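Octaprenyl Pyrophosphate Synthase (Helicobacter pylori, PDB 3TC1) catalyses the repeated head-to-tail addition of isopentenyl pyrophosphate to an allylic pyrophosphate, building the octaprenyl chain as a dimer of all-helical subunits. Local coordinates at the interface of chains A and B. Numbering follows the deposited sequence. Chains: chain A/B, Octaprenyl Pyrophosphate Synthase.

Contact 1: the interface of chains A and B. Residues chain A 76-77, 106, 109, 135; chain B 76, 102-103, 106, 109.
A:His76 and B:Asp106 meet tip to tip because each side chain leaves its helix with CG anti to its own carbonyl carbon and beside the backbone N (chi1 -74° in the histidine), which points imidazole and carboxylate at one another across the subunit boundary. Ring and carboxylate lie nearly coplanar. ND1 of A:His76 donates to the carboxylate oxygen OD2 of B:Asp106 at 2.5 Å, a short bond, close to straight (173° at H), received on the syn lone pair, while OD1 of the same group also faces the N-H.

The twin pair repeats the motif with a little distortion. B:His76 ND1 reaches the syn lone pair of A:Asp106 OD2 at 2.7 Å, but the oxygen is tilted from the ring plane and the bond bends to 148° at H. A second-shell bond on the far side of this ring fixes its rotation: B:His76 NE2 donates to the backbone carbonyl B:Val102 O at 2.7 Å, in plane and on a lone pair. The two imidazoles stand almost perpendicular, edge to face, with A:His76 CE1 and B:His76 CE1 3.8 Å apart.

Apolar groups pack against A:His76. The methyl CG1 of B:Val102 lies over one face, offset toward the rim, 3.8 Å from A:His76 CG. B:Met103, its chain bent at chi2 and chi3, brings its terminal methyl CE to within 3.3 Å of A:His76 CB.

This patch belongs to the two-fold subunit interface of a polyprenyl synthase. A:Asp77, poorly ordered here, follows A:His76 directly and starts the aspartate-rich DDXXD motif that in this family binds magnesium and pyrophosphate, so the interface backs onto a catalytic segment. B:Asp106 OD2 has a second partner besides the imidazole, a water 2.8 Å away, which the phenol oxygen OH of A:Tyr109 also contacts at 2.7 Å and the hydroxyl OG of A:Ser135 joins.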
# COMPACT_ATOMS: atom_id res chain seq x y z
N HIS A 76 2.28 -3.67 7.48
CA HIS A 76 1.73 -2.32 7.68
C HIS A 76 1.10 -2.16 9.02
O HIS A 76 1.05 -1.09 9.61
CB HIS A 76 0.74 -1.96 6.56
CG HIS A 76 1.45 -1.65 5.29
ND1 HIS A 76 0.83 -1.11 4.18
CD2 HIS A 76 2.76 -1.76 4.97
CE1 HIS A 76 1.74 -0.88 3.24
NE2 HIS A 76 2.92 -1.27 3.71
N ASP A 77 0.65 -3.28 9.54
CA ASP A 77 0.02 -3.26 10.85
C ASP A 77 0.96 -3.06 12.00
O ASP A 77 0.60 -2.53 13.04
CB ASP A 77 -0.78 -4.53 11.08
CG ASP A 77 -2.24 -4.23 11.26
OD1 ASP A 77 -2.66 -4.02 12.42
OD2 ASP A 77 -2.95 -4.19 10.23
N ASP A 106 4.62 -2.52 0.79
CA ASP A 106 4.18 -2.04 -0.51
C ASP A 106 4.67 -2.98 -1.61
O ASP A 106 3.98 -3.18 -2.60
CB ASP A 106 4.69 -0.62 -0.78
CG ASP A 106 3.94 0.43 0.01
OD1 ASP A 106 2.73 0.22 0.28
OD2 ASP A 106 4.56 1.46 0.35
N TYR A 109 2.35 -6.05 -1.50
CA TYR A 109 1.04 -5.70 -2.05
C TYR A 109 1.08 -5.54 -3.57
O TYR A 109 0.24 -6.07 -4.29
CB TYR A 109 0.53 -4.39 -1.45
CG TYR A 109 -0.29 -4.52 -0.17
CD1 TYR A 109 -1.30 -5.46 -0.06
CD2 TYR A 109 -0.08 -3.65 0.90
CE1 TYR A 109 -2.10 -5.54 1.09
CE2 TYR A 109 -0.87 -3.71 2.05
CZ TYR A 109 -1.87 -4.65 2.14
OH TYR A 109 -2.66 -4.71 3.28
N SER A 135 -8.12 -2.54 5.15
CA SER A 135 -7.43 -1.28 5.41
C SER A 135 -8.42 -0.34 6.10
O SER A 135 -8.05 0.43 6.98
CB SER A 135 -6.91 -0.68 4.10
OG SER A 135 -5.88 -1.49 3.57
N HIS B 76 2.71 7.49 1.48
CA HIS B 76 3.70 6.60 2.07
C HIS B 76 5.08 7.24 2.09
O HIS B 76 5.85 7.04 3.03
CB HIS B 76 3.75 5.26 1.33
CG HIS B 76 2.60 4.35 1.66
ND1 HIS B 76 2.49 3.07 1.16
CD2 HIS B 76 1.52 4.54 2.45
CE1 HIS B 76 1.38 2.52 1.61
NE2 HIS B 76 0.77 3.39 2.39
N VAL B 102 -0.23 5.59 6.49
CA VAL B 102 0.11 4.35 5.80
C VAL B 102 -1.16 3.62 5.36
O VAL B 102 -1.27 3.22 4.20
CB VAL B 102 0.94 3.40 6.70
CG1 VAL B 102 1.20 2.08 5.97
CG2 VAL B 102 2.27 4.05 7.06
N MET B 103 -2.10 3.45 6.28
CA MET B 103 -3.35 2.77 5.94
C MET B 103 -4.13 3.54 4.88
O MET B 103 -4.71 2.94 3.98
CB MET B 103 -4.24 2.59 7.18
CG MET B 103 -3.77 1.52 8.15
SD MET B 103 -3.53 -0.10 7.38
CE MET B 103 -1.89 -0.46 7.91
N ASP B 106 -2.85 2.72 1.69
CA ASP B 106 -3.25 1.37 1.30
C ASP B 106 -4.67 1.40 0.75
O ASP B 106 -5.01 0.66 -0.17
CB ASP B 106 -3.17 0.41 2.49
CG ASP B 106 -1.74 0.08 2.87
OD1 ASP B 106 -0.83 0.35 2.05
OD2 ASP B 106 -1.53 -0.47 3.97
N TYR B 109 -4.50 2.84 -2.73
CA TYR B 109 -3.98 1.80 -3.61
C TYR B 109 -5.00 0.70 -3.92
O TYR B 109 -5.17 0.32 -5.07
CB TYR B 109 -2.74 1.13 -3.00
CG TYR B 109 -1.42 1.84 -3.22
CD1 TYR B 109 -1.06 2.30 -4.49
CD2 TYR B 109 -0.52 2.01 -2.17
CE1 TYR B 109 0.18 2.91 -4.70
CE2 TYR B 109 0.72 2.62 -2.37
CZ TYR B 109 1.06 3.07 -3.64
OH TYR B 109 2.28 3.68 -3.84
O HOH W 1 -3.30 -2.53 4.72

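Contact 2: the interface of chains A and B. Residues chain A 20, 25, 104, 106-107, 110-111; chain B 132, 135-136, 139.
The hydroxyl oxygen OG of A:Ser110 faces B:Ser135 across the interface. A:Ser110 OG lies within bonding distance of two carbonyls of its own helix, A:Asp106 O at 2.7 Å and A:Val107 O at 3.1 Å, which must share its one hydrogen; the latter is approached from above the carbonyl plane and so is probably the lesser partner. Its chi1 of 57° sets OG between the backbone N and the carbonyl carbon, folded back over its own helix. B:Ser135 adopts the same kind of rotamer and gives its hydrogen to its own helix, B:Ser135 OG to B:Leu132 O, at 2.8 Å. With both hydroxyls engaged in this way, the link between A:Ser110 OG and B:Ser135 OG, 3.4 Å long, is weak; the small serines, turned back on their own helices, may chiefly allow helices 100-116 of chain A and 121-144 of chain B to come close. CB of A:Ser110 packs 3.5 Å from the backbone CA of B:Leu132.

A firmer polar tie reaches the loop at A:Ile20. B:Arg136 runs out extended from its helix, then bends at chi3 (71°), which carries the guanidinium to that residue. There B:Arg136 NH1 donates to the carbonyl A:Ile20 O at 2.7 Å, with 153° at H. The acceptor lies in the guanidinium plane, whereas the donor is tilted from the carbonyl plane. The aliphatic part of the arginine slides alongside the isoleucine in the opposite direction, CD next to the branch methyl CG2.

Hydrophobic contacts complete this helix-packing part of the dimer interface. B:Leu132 buries much of its surface here, its CD2 lying near CD of A:Lys111. Farther along, B:Ile139 crosses both A:Val107 and A:Ile25 at about a right angle, setting its terminal methyl against both: B:Ile139 CD1 sits tightly against A:Val107 CG2 at 3.4 Å and 3.7 Å from A:Ile25 CG1.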
# COMPACT_ATOMS: atom_id res chain seq x y z
N ILE A 20 11.51 -9.49 -8.61
CA ILE A 20 11.53 -8.04 -8.45
C ILE A 20 12.93 -7.50 -8.72
O ILE A 20 13.13 -6.32 -8.97
CB ILE A 20 11.05 -7.65 -7.04
CG1 ILE A 20 9.65 -8.25 -6.81
CG2 ILE A 20 10.98 -6.13 -6.90
CD1 ILE A 20 9.12 -8.05 -5.42
N ILE A 25 15.69 -5.52 -1.56
CA ILE A 25 14.46 -6.22 -1.24
C ILE A 25 14.76 -7.63 -0.76
O ILE A 25 14.11 -8.12 0.16
CB ILE A 25 13.51 -6.24 -2.45
CG1 ILE A 25 13.00 -4.82 -2.71
CG2 ILE A 25 12.34 -7.20 -2.19
CD1 ILE A 25 11.98 -4.72 -3.82
N LEU A 104 8.56 -2.70 2.56
CA LEU A 104 8.43 -4.10 2.20
C LEU A 104 6.96 -4.46 2.03
O LEU A 104 6.61 -5.31 1.21
CB LEU A 104 9.07 -4.99 3.28
CG LEU A 104 9.23 -6.46 2.88
CD1 LEU A 104 10.09 -6.57 1.63
CD2 LEU A 104 9.85 -7.24 4.02
N ASP A 106 4.62 -2.52 0.79
CA ASP A 106 4.18 -2.04 -0.51
C ASP A 106 4.67 -2.98 -1.61
O ASP A 106 3.98 -3.18 -2.60
CB ASP A 106 4.69 -0.62 -0.78
CG ASP A 106 3.94 0.43 0.01
OD1 ASP A 106 2.73 0.22 0.28
OD2 ASP A 106 4.56 1.46 0.35
N VAL A 107 5.86 -3.53 -1.42
CA VAL A 107 6.44 -4.47 -2.37
C VAL A 107 5.57 -5.73 -2.45
O VAL A 107 5.26 -6.23 -3.53
CB VAL A 107 7.88 -4.88 -1.95
CG1 VAL A 107 8.34 -6.09 -2.75
CG2 VAL A 107 8.84 -3.73 -2.18
N SER A 110 2.07 -4.78 -4.06
CA SER A 110 2.18 -4.53 -5.49
C SER A 110 2.49 -5.77 -6.32
O SER A 110 1.90 -5.97 -7.38
CB SER A 110 3.21 -3.42 -5.75
OG SER A 110 4.48 -3.75 -5.20
N LYS A 111 3.39 -6.62 -5.86
CA LYS A 111 3.71 -7.84 -6.61
C LYS A 111 2.48 -8.74 -6.64
O LYS A 111 2.12 -9.29 -7.69
CB LYS A 111 4.89 -8.57 -5.96
CG LYS A 111 5.26 -9.92 -6.61
CD LYS A 111 5.61 -9.80 -8.10
CE LYS A 111 6.08 -11.14 -8.65
NZ LYS A 111 6.39 -11.12 -10.12
N LEU B 132 4.64 -1.60 -8.65
CA LEU B 132 5.67 -2.48 -8.11
C LEU B 132 7.04 -1.81 -8.25
O LEU B 132 7.89 -1.92 -7.37
CB LEU B 132 5.67 -3.83 -8.83
CG LEU B 132 6.79 -4.80 -8.44
CD1 LEU B 132 6.72 -5.09 -6.94
CD2 LEU B 132 6.66 -6.08 -9.23
N SER B 135 7.49 1.01 -5.74
CA SER B 135 7.87 0.52 -4.41
C SER B 135 9.33 0.09 -4.39
O SER B 135 10.02 0.28 -3.39
CB SER B 135 6.95 -0.63 -3.97
OG SER B 135 7.24 -1.84 -4.66
N ARG B 136 9.82 -0.48 -5.49
CA ARG B 136 11.21 -0.90 -5.54
C ARG B 136 12.09 0.36 -5.55
O ARG B 136 13.15 0.39 -4.93
CB ARG B 136 11.50 -1.73 -6.80
CG ARG B 136 12.94 -2.22 -6.87
CD ARG B 136 13.18 -3.12 -8.08
NE ARG B 136 13.17 -2.38 -9.33
CZ ARG B 136 13.03 -2.94 -10.53
NH1 ARG B 136 12.89 -4.26 -10.63
NH2 ARG B 136 13.03 -2.19 -11.63
N ILE B 139 12.37 1.91 -2.04
CA ILE B 139 13.31 1.17 -1.21
C ILE B 139 14.74 1.47 -1.65
O ILE B 139 15.63 1.66 -0.82
CB ILE B 139 13.07 -0.34 -1.29
CG1 ILE B 139 11.74 -0.68 -0.60
CG2 ILE B 139 14.21 -1.10 -0.63
CD1 ILE B 139 11.37 -2.14 -0.67

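The C-alpha centres of contact 1 and contact 2 lie about 12 Å apart, and A:Asp106 belongs to both: its carboxylate serves contact 1 and its backbone carbonyl and CB serve contact 2. Helix 100-116 of chain A runs through both patches, so a polar histidine–aspartate pairing and a packed, largely apolar stretch adjoin on one helix. Contact 1 already holds both copies of the histidine–aspartate pair, while contact 2 recurs with the chains exchanged. Such pairing fits the dimers usual for polyprenyl synthases, and through helix 53-78 it may also steady the start of the aspartate-rich motif.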